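Local coordinates for 3-hydroxyacyl-thioester dehydratase Z (Mycobacterium tuberculosis, PDB 2C2I), which probably catalyses, as a homodimer, the reversible hydration of trans-2-enoyl-CoA thioesters to (3R)-3-hydroxyacyl-CoA in fatty acid metabolism, at residues E5-L10 / K81-A86; V18-W23 / T130-G135; D22-T27 / S104-T109; R72-M77 / A108-V113. One frame throughout, in Å; residues are numbered along the deposited sequence.

Contact 1. Residues E5-L10 / K81-A86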
loop_
_atom_site.group_PDB
_atom_site.type_symbol
_atom_site.label_atom_id
_atom_site.label_comp_id
_atom_site.label_asym_id
_atom_site.label_seq_id
_atom_site.Cartn_x
_atom_site.Cartn_y
_atom_site.Cartn_z
ATOM N N GLU A 5 21.105 16.723 7.187
ATOM C CA GLU A 5 20.892 18.011 7.864
ATOM C C GLU A 5 19.844 18.906 7.192
ATOM O O GLU A 5 19.323 19.837 7.819
ATOM C CB GLU A 5 22.227 18.759 8.054
ATOM C CG GLU A 5 23.280 18.009 8.904
ATOM C CD GLU A 5 22.831 17.743 10.344
ATOM O OE1 GLU A 5 22.120 18.601 10.929
ATOM O OE2 GLU A 5 23.197 16.676 10.894
ATOM N N SER A 6 19.543 18.630 5.918
ATOM C CA SER A 6 18.605 19.438 5.127
ATOM C C SER A 6 18.245 18.709 3.851
ATOM O O SER A 6 18.896 17.751 3.494
ATOM C CB SER A 6 19.249 20.766 4.713
ATOM O OG SER A 6 20.219 20.531 3.698
ATOM N N VAL A 7 17.240 19.223 3.137
ATOM C CA VAL A 7 16.801 18.628 1.870
ATOM C C VAL A 7 17.813 18.861 0.756
ATOM O O VAL A 7 17.902 18.076 -0.188
ATOM C CB VAL A 7 15.408 19.120 1.459
ATOM C CG1 VAL A 7 14.348 18.540 2.407
ATOM C CG2 VAL A 7 15.330 20.677 1.377
ATOM N N ALA A 8 18.604 19.924 0.884
ATOM C CA ALA A 8 19.764 20.116 -0.025
ATOM C C ALA A 8 20.769 18.974 0.134
ATOM O O ALA A 8 21.401 18.513 -0.835
ATOM C CB ALA A 8 20.425 21.449 0.257
ATOM N N ASP A 9 20.906 18.483 1.360
ATOM C CA ASP A 9 21.897 17.438 1.616
ATOM C C ASP A 9 21.365 16.129 1.084
ATOM O O ASP A 9 22.125 15.292 0.610
ATOM C CB ASP A 9 22.224 17.338 3.095
ATOM C CG ASP A 9 23.057 18.528 3.589
ATOM O OD1 ASP A 9 23.365 19.427 2.765
ATOM O OD2 ASP A 9 23.400 18.550 4.791
ATOM N N LEU A 10 20.050 15.970 1.166
ATOM C CA LEU A 10 19.374 14.823 0.572
ATOM C C LEU A 10 19.597 14.797 -0.964
ATOM O O LEU A 10 20.011 13.774 -1.538
ATOM C CB LEU A 10 17.874 14.867 0.920
ATOM C CG LEU A 10 17.032 13.654 0.523
ATOM C CD1 LEU A 10 17.429 12.431 1.324
ATOM C CD2 LEU A 10 15.541 13.968 0.628
ATOM N N LYS A 81 16.245 16.475 8.374
ATOM C CA LYS A 81 15.959 17.630 9.231
ATOM C C LYS A 81 15.398 18.795 8.430
ATOM O O LYS A 81 15.513 18.840 7.198
ATOM C CB LYS A 81 17.223 18.082 9.977
ATOM C CG LYS A 81 17.661 17.197 11.133
ATOM C CD LYS A 81 19.016 17.654 11.647
ATOM C CE LYS A 81 19.338 17.100 13.046
ATOM N NZ LYS A 81 20.712 17.485 13.491
ATOM N N GLY A 82 14.785 19.755 9.126
ATOM C CA GLY A 82 14.292 20.958 8.467
ATOM C C GLY A 82 12.975 20.771 7.723
ATOM O O GLY A 82 12.559 21.637 6.952
ATOM N N VAL A 83 12.315 19.636 7.956
ATOM C CA VAL A 83 10.985 19.399 7.381
ATOM C C VAL A 83 9.910 19.098 8.442
ATOM O O VAL A 83 10.171 18.459 9.471
ATOM C CB VAL A 83 10.997 18.313 6.247
ATOM C CG1 VAL A 83 11.773 18.833 5.020
ATOM C CG2 VAL A 83 11.594 17.019 6.744
ATOM N N LYS A 84 8.696 19.543 8.168
ATOM C CA LYS A 84 7.606 19.387 9.121
ATOM C C LYS A 84 6.980 17.997 9.057
ATOM O O LYS A 84 6.511 17.478 10.063
ATOM C CB LYS A 84 6.531 20.420 8.851
ATOM C CG LYS A 84 6.904 21.817 9.283
ATOM C CD LYS A 84 6.137 22.894 8.499
ATOM C CE LYS A 84 4.629 22.793 8.635
ATOM N NZ LYS A 84 4.014 24.164 8.522
ATOM N N LEU A 85 6.955 17.415 7.859
ATOM C CA LEU A 85 6.248 16.156 7.645
ATOM C C LEU A 85 6.710 15.522 6.351
ATOM O O LEU A 85 7.290 16.194 5.491
ATOM C CB LEU A 85 4.726 16.396 7.618
ATOM C CG LEU A 85 4.206 17.166 6.398
ATOM C CD1 LEU A 85 3.777 16.190 5.296
ATOM C CD2 LEU A 85 3.074 18.102 6.756
ATOM N N ALA A 86 6.446 14.231 6.227
ATOM C CA ALA A 86 6.692 13.520 4.982
ATOM C C ALA A 86 5.386 12.843 4.548
ATOM O O ALA A 86 4.718 12.196 5.358
ATOM C CB ALA A 86 7.772 12.535 5.178
HETATM O O HOH W 1 15.555 20.620 5.217
#
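Glu5 lies alongside Lys81, and the two side chains point the same way. The glutamate bends at chi2 (-62°), whereas the lysine stays extended beyond CG. Lys81 NZ forms a salt bridge with Glu5 OE1 at 3.1 Å. It approaches on the syn side of the carboxylate, 15° out of its plane. Lys81 CD also packs on Glu5 OE1, at 3.3 Å. At the other end of the contact, Val7 CG1 meets Val83 CG1 at 3.7 Å.

A water lies between the two backbones. It accepts from Val7 N at 3.0 Å and donates to Lys81 O at 2.7 Å. Val7 is the first residue of helix 7-12, and Ser6 is its N-cap. Ser6 OG accepts from Asp9 N at 3.2 Å.

The contact continues from the short parallel pair of strands 3-4 and 79-80, where Lys81 bonds to the backbone of Phe4. Further on, Lys84 and Leu85 form a classic beta bulge opposite Val150. Ala86 O then accepts from Gln42 of the second subunit, a predicted transition-state stabiliser.

The segments are joined chiefly by a salt bridge, a bridging water and a methyl contact. Both charged partners are exposed, and solvent would be expected to screen their attraction.

Contact 2. Residues V18-W23 / T130-G135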
loop_
_atom_site.group_PDB
_atom_site.type_symbol
_atom_site.label_atom_id
_atom_site.label_comp_id
_atom_site.label_asym_id
_atom_site.label_seq_id
_atom_site.Cartn_x
_atom_site.Cartn_y
_atom_site.Cartn_z
ATOM N N VAL A 18 20.939 4.465 1.017
ATOM C CA VAL A 18 20.593 5.201 2.239
ATOM C C VAL A 18 20.432 4.307 3.478
ATOM O O VAL A 18 20.205 4.811 4.575
ATOM C CB VAL A 18 19.359 6.131 2.051
ATOM C CG1 VAL A 18 19.703 7.273 1.139
ATOM C CG2 VAL A 18 18.181 5.337 1.504
ATOM N N GLY A 19 20.546 2.994 3.297
ATOM C CA GLY A 19 20.740 2.115 4.436
ATOM C C GLY A 19 20.026 0.781 4.398
ATOM O O GLY A 19 19.630 0.272 3.326
ATOM N N GLN A 20 19.960 0.185 5.581
ATOM C CA GLN A 20 19.334 -1.104 5.791
ATOM C C GLN A 20 18.673 -1.085 7.163
ATOM O O GLN A 20 19.256 -0.625 8.151
ATOM C CB GLN A 20 20.370 -2.231 5.685
ATOM C CG GLN A 20 19.784 -3.613 5.895
ATOM C CD GLN A 20 20.766 -4.716 5.582
ATOM O OE1 GLN A 20 21.716 -4.934 6.322
ATOM N NE2 GLN A 20 20.536 -5.418 4.482
ATOM N N SER A 21 17.444 -1.573 7.231
ATOM C CA SER A 21 16.715 -1.575 8.488
ATOM C C SER A 21 17.182 -2.722 9.378
ATOM O O SER A 21 17.975 -3.580 8.961
ATOM C CB SER A 21 15.217 -1.732 8.225
ATOM O OG SER A 21 14.914 -3.082 7.886
ATOM N N ASP A 22 16.648 -2.751 10.588
ATOM C CA ASP A 22 16.739 -3.925 11.444
ATOM C C ASP A 22 15.751 -4.987 10.931
ATOM O O ASP A 22 14.904 -4.708 10.071
ATOM C CB ASP A 22 16.386 -3.561 12.897
ATOM C CG ASP A 22 17.104 -2.302 13.399
ATOM O OD1 ASP A 22 18.232 -2.007 12.939
ATOM O OD2 ASP A 22 16.535 -1.607 14.274
ATOM N N TRP A 23 15.881 -6.207 11.436
ATOM C CA TRP A 23 14.849 -7.218 11.243
ATOM C C TRP A 23 13.632 -6.826 12.094
ATOM O O TRP A 23 13.777 -6.381 13.246
ATOM C CB TRP A 23 15.361 -8.603 11.662
ATOM C CG TRP A 23 16.391 -9.194 10.744
ATOM C CD1 TRP A 23 17.755 -9.300 10.972
ATOM C CD2 TRP A 23 16.156 -9.788 9.464
ATOM N NE1 TRP A 23 18.365 -9.910 9.901
ATOM C CE2 TRP A 23 17.415 -10.226 8.963
ATOM C CE3 TRP A 23 15.013 -9.987 8.686
ATOM C CZ2 TRP A 23 17.551 -10.850 7.715
ATOM C CZ3 TRP A 23 15.151 -10.609 7.449
ATOM C CH2 TRP A 23 16.413 -11.034 6.975
ATOM N N THR A 130 14.142 -2.872 -1.384
ATOM C CA THR A 130 13.930 -4.281 -1.454
ATOM C C THR A 130 13.680 -4.726 -0.047
ATOM O O THR A 130 14.453 -4.393 0.843
ATOM C CB THR A 130 15.149 -4.993 -2.086
ATOM O OG1 THR A 130 15.155 -4.682 -3.481
ATOM C CG2 THR A 130 15.033 -6.516 -1.921
ATOM N N VAL A 131 12.575 -5.445 0.162
ATOM C CA VAL A 131 12.278 -6.031 1.455
ATOM C C VAL A 131 12.557 -7.532 1.340
ATOM O O VAL A 131 11.917 -8.231 0.542
ATOM C CB VAL A 131 10.793 -5.795 1.890
ATOM C CG1 VAL A 131 10.555 -6.304 3.308
ATOM C CG2 VAL A 131 10.432 -4.315 1.836
ATOM N N GLU A 132 13.525 -8.016 2.121
ATOM C CA GLU A 132 13.794 -9.454 2.190
ATOM C C GLU A 132 13.006 -10.079 3.322
ATOM O O GLU A 132 12.676 -9.406 4.296
ATOM C CB GLU A 132 15.289 -9.721 2.377
ATOM C CG GLU A 132 15.849 -9.327 3.724
ATOM C CD GLU A 132 17.370 -9.528 3.770
ATOM O OE1 GLU A 132 17.843 -10.653 3.476
ATOM O OE2 GLU A 132 18.084 -8.560 4.078
ATOM N N VAL A 133 12.724 -11.379 3.205
ATOM C CA VAL A 133 12.061 -12.110 4.297
ATOM C C VAL A 133 12.933 -13.326 4.665
ATOM O O VAL A 133 13.345 -14.076 3.798
ATOM C CB VAL A 133 10.541 -12.452 3.980
ATOM C CG1 VAL A 133 10.349 -13.044 2.580
ATOM C CG2 VAL A 133 9.927 -13.344 5.048
ATOM N N GLU A 134 13.211 -13.481 5.953
ATOM C CA GLU A 134 14.289 -14.355 6.441
ATOM C C GLU A 134 14.307 -15.830 5.997
ATOM O O GLU A 134 15.397 -16.419 5.895
ATOM C CB GLU A 134 14.397 -14.245 7.957
ATOM C CG GLU A 134 15.735 -14.699 8.536
ATOM C CD GLU A 134 15.857 -14.377 9.997
ATOM O OE1 GLU A 134 14.860 -14.560 10.724
ATOM O OE2 GLU A 134 16.946 -13.924 10.416
ATOM N N GLY A 135 13.151 -16.422 5.703
ATOM C CA GLY A 135 13.118 -17.824 5.214
ATOM C C GLY A 135 12.987 -18.145 3.719
ATOM O O GLY A 135 12.698 -19.298 3.363
#
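Glu132 CG sits between its backbone N and carbonyl carbon (chi1 69°), and Glu134 CG is anti to its backbone N (chi1 -160°). Both chains set out toward the Trp23 ring. Both cross the indole at about a right angle.

Glu132 CD approaches the six-membered ring obliquely, 3.7 Å from Trp23 CH2, and Glu132 CG touches the same atom. Glu134 CB touches Trp23 CZ3, also at 3.7 Å. Its carboxylate then reaches over one ring face, where Glu134 OE2 lies 4.0 Å above the plane of the Trp23 indole.

The segments lie on strands 17-25 and 122-133 of the hotdog sheet, with Glu134 just past the end of the second. These strands are not neighbours, because strand 105-119 runs between them. The contact therefore bridges that strand through side chains, with no hydrogen bond across it. The middle strand supplies the counter-charges: Glu132 OE2 pairs with Arg107 NE, and Glu134 OE2 with Arg105 NH2. These arginines would be expected to offset the poor match between a carboxylate and an aromatic face. Gln20 NE2, 4.0 Å from Glu132 OE2, makes no bond to it and donates to Thr109 OG1.

Contact 3. Residues D22-T27 / S104-T109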
loop_
_atom_site.group_PDB
_atom_site.type_symbol
_atom_site.label_atom_id
_atom_site.label_comp_id
_atom_site.label_asym_id
_atom_site.label_seq_id
_atom_site.Cartn_x
_atom_site.Cartn_y
_atom_site.Cartn_z
ATOM N N ASP A 22 16.648 -2.751 10.588
ATOM C CA ASP A 22 16.739 -3.925 11.444
ATOM C C ASP A 22 15.751 -4.987 10.931
ATOM O O ASP A 22 14.904 -4.708 10.071
ATOM C CB ASP A 22 16.386 -3.561 12.897
ATOM C CG ASP A 22 17.104 -2.302 13.399
ATOM O OD1 ASP A 22 18.232 -2.007 12.939
ATOM O OD2 ASP A 22 16.535 -1.607 14.274
ATOM N N TRP A 23 15.881 -6.207 11.436
ATOM C CA TRP A 23 14.849 -7.218 11.243
ATOM C C TRP A 23 13.632 -6.826 12.094
ATOM O O TRP A 23 13.777 -6.381 13.246
ATOM C CB TRP A 23 15.361 -8.603 11.662
ATOM C CG TRP A 23 16.391 -9.194 10.744
ATOM C CD1 TRP A 23 17.755 -9.300 10.972
ATOM C CD2 TRP A 23 16.156 -9.788 9.464
ATOM N NE1 TRP A 23 18.365 -9.910 9.901
ATOM C CE2 TRP A 23 17.415 -10.226 8.963
ATOM C CE3 TRP A 23 15.013 -9.987 8.686
ATOM C CZ2 TRP A 23 17.551 -10.850 7.715
ATOM C CZ3 TRP A 23 15.151 -10.609 7.449
ATOM C CH2 TRP A 23 16.413 -11.034 6.975
ATOM N N VAL A 24 12.442 -6.971 11.523
ATOM C CA VAL A 24 11.199 -6.787 12.266
ATOM C C VAL A 24 10.350 -8.032 12.077
ATOM O O VAL A 24 10.309 -8.604 10.983
ATOM C CB VAL A 24 10.404 -5.481 11.883
ATOM C CG1 VAL A 24 11.314 -4.252 11.822
ATOM C CG2 VAL A 24 9.615 -5.643 10.604
ATOM N N THR A 25 9.699 -8.467 13.151
ATOM C CA THR A 25 8.865 -9.667 13.104
ATOM C C THR A 25 7.424 -9.267 12.797
ATOM O O THR A 25 6.864 -8.396 13.466
ATOM C CB THR A 25 8.947 -10.462 14.428
ATOM O OG1 THR A 25 10.299 -10.882 14.638
ATOM C CG2 THR A 25 8.015 -11.696 14.399
ATOM N N ILE A 26 6.848 -9.890 11.771
ATOM C CA ILE A 26 5.448 -9.625 11.388
ATOM C C ILE A 26 4.541 -10.621 12.110
ATOM O O ILE A 26 4.612 -11.824 11.858
ATOM C CB ILE A 26 5.261 -9.677 9.844
ATOM C CG1 ILE A 26 6.134 -8.619 9.139
ATOM C CG2 ILE A 26 3.791 -9.493 9.436
ATOM C CD1 ILE A 26 6.194 -7.239 9.840
ATOM N N THR A 27 3.712 -10.111 13.015
ATOM C CA THR A 27 2.878 -10.973 13.876
ATOM C C THR A 27 1.451 -11.141 13.373
ATOM O O THR A 27 0.972 -10.343 12.569
ATOM C CB THR A 27 2.806 -10.449 15.326
ATOM O OG1 THR A 27 2.128 -9.187 15.376
ATOM C CG2 THR A 27 4.213 -10.323 15.923
ATOM N N SER A 104 7.252 -14.517 10.472
ATOM C CA SER A 104 8.539 -14.307 9.797
ATOM C C SER A 104 9.161 -12.959 10.096
ATOM O O SER A 104 8.468 -12.031 10.504
ATOM C CB SER A 104 8.363 -14.401 8.287
ATOM O OG SER A 104 8.007 -15.719 7.939
ATOM N N ARG A 105 10.477 -12.856 9.848
ATOM C CA ARG A 105 11.178 -11.578 9.943
ATOM C C ARG A 105 11.438 -10.998 8.554
ATOM O O ARG A 105 11.710 -11.729 7.595
ATOM C CB ARG A 105 12.488 -11.705 10.714
ATOM C CG ARG A 105 12.284 -12.115 12.161
ATOM C CD ARG A 105 13.469 -11.715 13.024
ATOM N NE ARG A 105 14.715 -12.272 12.509
ATOM C CZ ARG A 105 15.908 -11.976 13.007
ATOM N NH1 ARG A 105 16.007 -11.130 14.033
ATOM N NH2 ARG A 105 16.997 -12.521 12.481
ATOM N N VAL A 106 11.315 -9.682 8.465
ATOM C CA VAL A 106 11.584 -8.945 7.239
ATOM C C VAL A 106 12.602 -7.806 7.502
ATOM O O VAL A 106 12.712 -7.287 8.606
ATOM C CB VAL A 106 10.270 -8.355 6.633
ATOM C CG1 VAL A 106 9.298 -9.477 6.254
ATOM C CG2 VAL A 106 9.621 -7.379 7.620
ATOM N N ARG A 107 13.321 -7.414 6.464
ATOM C CA ARG A 107 14.308 -6.342 6.573
ATOM C C ARG A 107 14.410 -5.664 5.209
ATOM O O ARG A 107 14.312 -6.319 4.168
ATOM C CB ARG A 107 15.667 -6.930 6.989
ATOM C CG ARG A 107 16.814 -5.975 6.970
ATOM C CD ARG A 107 18.020 -6.618 7.650
ATOM N NE ARG A 107 18.698 -7.579 6.784
ATOM C CZ ARG A 107 19.883 -8.114 7.076
ATOM N NH1 ARG A 107 20.494 -7.782 8.209
ATOM N NH2 ARG A 107 20.456 -8.969 6.242
ATOM N N ALA A 108 14.632 -4.355 5.215
ATOM C CA ALA A 108 14.655 -3.603 3.974
ATOM C C ALA A 108 16.024 -2.956 3.726
ATOM O O ALA A 108 16.717 -2.607 4.689
ATOM C CB ALA A 108 13.526 -2.524 3.973
ATOM N N THR A 109 16.376 -2.799 2.444
ATOM C CA THR A 109 17.515 -1.996 1.992
ATOM C C THR A 109 16.958 -0.953 1.033
ATOM O O THR A 109 16.192 -1.307 0.156
ATOM C CB THR A 109 18.478 -2.881 1.183
ATOM O OG1 THR A 109 18.895 -3.976 2.024
ATOM C CG2 THR A 109 19.692 -2.056 0.744
HETATM O O HOH W 2 14.029 -9.199 15.013
#
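Val24 and Val106 form an antiparallel hydrogen-bonded pair, part of the pairing of strands 17-25 and 105-119 at one side of the hotdog sheet. Val24 N donates to Val106 O at 2.9 Å, and Val106 N returns a bond of the same length to Val24 O. Ile26 N gives a third bond to Ser104 O at 3.0 Å. Thr25 and Arg105 are the adjacent non-hydrogen-bonded pair.

Two arginines sandwich the Trp23 indole. The Arg105 guanidinium lies flat over the five-membered ring, with planes 14° apart, in a cation-pi stack. Its CZ is 4.0 Å from that ring's centroid. Arg107 covers the opposite face. Its CB makes a CH-pi contact 3.7 Å from the centroid of the Trp23 six-membered ring. Its guanidinium lies over the ring too, with planes 20° apart.

Besides the glutamate partners of both arginines, Arg105 NH1 donates to a water at 2.9 Å. That water also reaches Trp23 O, though weakly. Trp23 NE1 and Arg107 NH1 are both donors and do not bond to each other. Ser104 OG is held by Pro101 O.

The valines face the other way, toward helix 70-75, where Val24 packs on Leu73. Ile26 comes near Ala61, a substrate-binding residue by similarity. Val24 CG2 and Val106 CG2 are only 3.5 Å apart, tighter than usual for two methyl groups.

Contact 4. Residues R72-M77 / A108-V113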
loop_
_atom_site.group_PDB
_atom_site.type_symbol
_atom_site.label_atom_id
_atom_site.label_comp_id
_atom_site.label_asym_id
_atom_site.label_seq_id
_atom_site.Cartn_x
_atom_site.Cartn_y
_atom_site.Cartn_z
ATOM N N ARG A 72 8.155 2.846 8.295
ATOM C CA ARG A 72 8.819 2.396 9.540
ATOM C C ARG A 72 10.260 1.962 9.259
ATOM O O ARG A 72 11.178 2.322 9.989
ATOM C CB ARG A 72 8.066 1.227 10.185
ATOM C CG ARG A 72 8.808 0.562 11.333
ATOM C CD ARG A 72 8.011 -0.582 11.929
ATOM N NE ARG A 72 8.656 -1.079 13.137
ATOM C CZ ARG A 72 8.419 -2.269 13.678
ATOM N NH1 ARG A 72 7.539 -3.093 13.125
ATOM N NH2 ARG A 72 9.076 -2.635 14.776
ATOM N N LEU A 73 10.437 1.172 8.213
ATOM C CA LEU A 73 11.750 0.572 7.933
ATOM C C LEU A 73 12.760 1.635 7.476
ATOM O O LEU A 73 13.934 1.620 7.888
ATOM C CB LEU A 73 11.596 -0.588 6.953
ATOM C CG LEU A 73 10.713 -1.775 7.416
ATOM C CD1 LEU A 73 10.648 -2.859 6.356
ATOM C CD2 LEU A 73 11.188 -2.377 8.715
ATOM N N GLN A 74 12.298 2.564 6.647
ATOM C CA GLN A 74 13.129 3.688 6.182
ATOM C C GLN A 74 13.471 4.660 7.326
ATOM O O GLN A 74 14.563 5.195 7.363
ATOM C CB GLN A 74 12.467 4.400 5.001
ATOM C CG GLN A 74 12.462 3.523 3.736
ATOM C CD GLN A 74 11.530 4.018 2.645
ATOM O OE1 GLN A 74 10.863 5.038 2.792
ATOM N NE2 GLN A 74 11.472 3.274 1.541
ATOM N N HIS A 75 12.565 4.811 8.294
ATOM C CA HIS A 75 12.832 5.648 9.483
ATOM C C HIS A 75 14.001 5.095 10.321
ATOM O O HIS A 75 14.736 5.866 10.952
ATOM C CB HIS A 75 11.561 5.783 10.333
ATOM C CG HIS A 75 11.694 6.719 11.495
ATOM N ND1 HIS A 75 11.536 8.083 11.370
ATOM C CD2 HIS A 75 11.942 6.489 12.807
ATOM C CE1 HIS A 75 11.688 8.656 12.551
ATOM N NE2 HIS A 75 11.938 7.713 13.440
ATOM N N GLN A 76 14.181 3.771 10.293
ATOM C CA GLN A 76 15.310 3.095 10.923
ATOM C C GLN A 76 16.625 3.385 10.184
ATOM O O GLN A 76 17.711 3.242 10.766
ATOM C CB GLN A 76 15.090 1.573 10.978
ATOM C CG GLN A 76 14.028 1.118 11.981
ATOM C CD GLN A 76 13.859 -0.386 12.033
ATOM O OE1 GLN A 76 14.599 -1.134 11.393
ATOM N NE2 GLN A 76 12.894 -0.839 12.809
HETATM N N MSE A 77 16.519 3.799 8.920
HETATM C CA MSE A 77 17.697 4.047 8.066
HETATM C C MSE A 77 18.215 5.483 8.070
HETATM O O MSE A 77 19.425 5.701 8.080
HETATM C CB MSE A 77 17.382 3.668 6.623
HETATM C CG MSE A 77 16.914 2.247 6.424
HETATM SE SE MSE A 77 16.516 2.047 4.542
HETATM C CE MSE A 77 15.365 0.572 4.591
ATOM N N ALA A 108 14.632 -4.355 5.215
ATOM C CA ALA A 108 14.655 -3.603 3.974
ATOM C C ALA A 108 16.024 -2.956 3.726
ATOM O O ALA A 108 16.717 -2.607 4.689
ATOM C CB ALA A 108 13.526 -2.524 3.973
ATOM N N THR A 109 16.376 -2.799 2.444
ATOM C CA THR A 109 17.515 -1.996 1.992
ATOM C C THR A 109 16.958 -0.953 1.033
ATOM O O THR A 109 16.192 -1.307 0.156
ATOM C CB THR A 109 18.478 -2.881 1.183
ATOM O OG1 THR A 109 18.895 -3.976 2.024
ATOM C CG2 THR A 109 19.692 -2.056 0.744
ATOM N N SER A 110 17.329 0.320 1.194
ATOM C CA SER A 110 16.854 1.360 0.263
ATOM C C SER A 110 17.992 2.190 -0.343
ATOM O O SER A 110 19.044 2.383 0.290
ATOM C CB SER A 110 15.872 2.306 0.972
ATOM O OG SER A 110 14.698 1.624 1.403
ATOM N N SER A 111 17.749 2.717 -1.538
ATOM C CA SER A 111 18.682 3.630 -2.213
ATOM C C SER A 111 17.929 4.835 -2.707
ATOM O O SER A 111 16.740 4.734 -3.037
ATOM C CB SER A 111 19.309 2.940 -3.427
ATOM O OG SER A 111 19.905 1.719 -3.027
ATOM N N LEU A 112 18.609 5.982 -2.770
ATOM C CA LEU A 112 17.963 7.182 -3.284
ATOM C C LEU A 112 18.105 7.272 -4.809
ATOM O O LEU A 112 19.224 7.400 -5.344
ATOM C CB LEU A 112 18.577 8.407 -2.585
ATOM C CG LEU A 112 18.005 9.788 -2.810
ATOM C CD1 LEU A 112 16.506 9.784 -2.456
ATOM C CD2 LEU A 112 18.786 10.733 -1.876
ATOM N N VAL A 113 16.974 7.188 -5.512
ATOM C CA VAL A 113 16.977 7.269 -6.972
ATOM C C VAL A 113 17.172 8.711 -7.438
ATOM O O VAL A 113 18.001 8.989 -8.326
ATOM C CB VAL A 113 15.703 6.651 -7.571
ATOM C CG1 VAL A 113 15.682 6.800 -9.085
ATOM C CG2 VAL A 113 15.641 5.174 -7.210
#
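Met77, present as selenomethionine, packs its tip against Ala108 and Ser110. Its methyl CE is 3.7 Å from Ala108 CB and 3.4 Å from Ser110 OG. The selenium of Met77 touches Ser110 CB at 3.6 Å. Leu73 comes to the same alanine, with CD1 3.8 Å from Ala108 CB. The small alanine methyl thus meets both long side chains.

Gln74 NE2 lies 3.6 Å from Ser110 OG without a hydrogen bond between them. Both atoms bond instead to Thr129 OG1 on strand 122-133. That one hydroxyl gives both buried atoms a partner.

Met77 CG is anti to the carbonyl carbon (chi1 -56°), and the chain is extended beyond it toward the strand. Its backbone N bonds to Gln74 O at 2.9 Å. Behind Ala108, Ser21 OG accepts from the alanine's backbone N. Gln76 OE1 accepts from Asp22 N, which joins segment 72-77 to the neighbouring strand 17-25. No hydrogen bond joins 72-77 to 108-113 directly. The packing is that of the hotdog fold, in which an antiparallel sheet wraps around a helix.

In the fold
Contact 4 is the buried one and contact 3 is partly buried. Contacts 1 and 2 lie at the surface. Contacts 2 and 3 share Asp22 and Trp23 on strand 17-25, and their centres are only 6 Å apart. Contacts 3 and 4 share Ala108 and Thr109 on strand 105-119, so that strand links sheet pairing to helix packing. Contact 1 stands apart, with its centre about 24 Å from that of contact 2, but Leu10 touches Leu112 of contact 4. The chemistry follows the setting. Exposed contact 1 uses charge and water. Contacts 2 and 3 both set charge against an aromatic ring, but only contact 3 adds backbone strand pairing. Contact 4 is chiefly apolar.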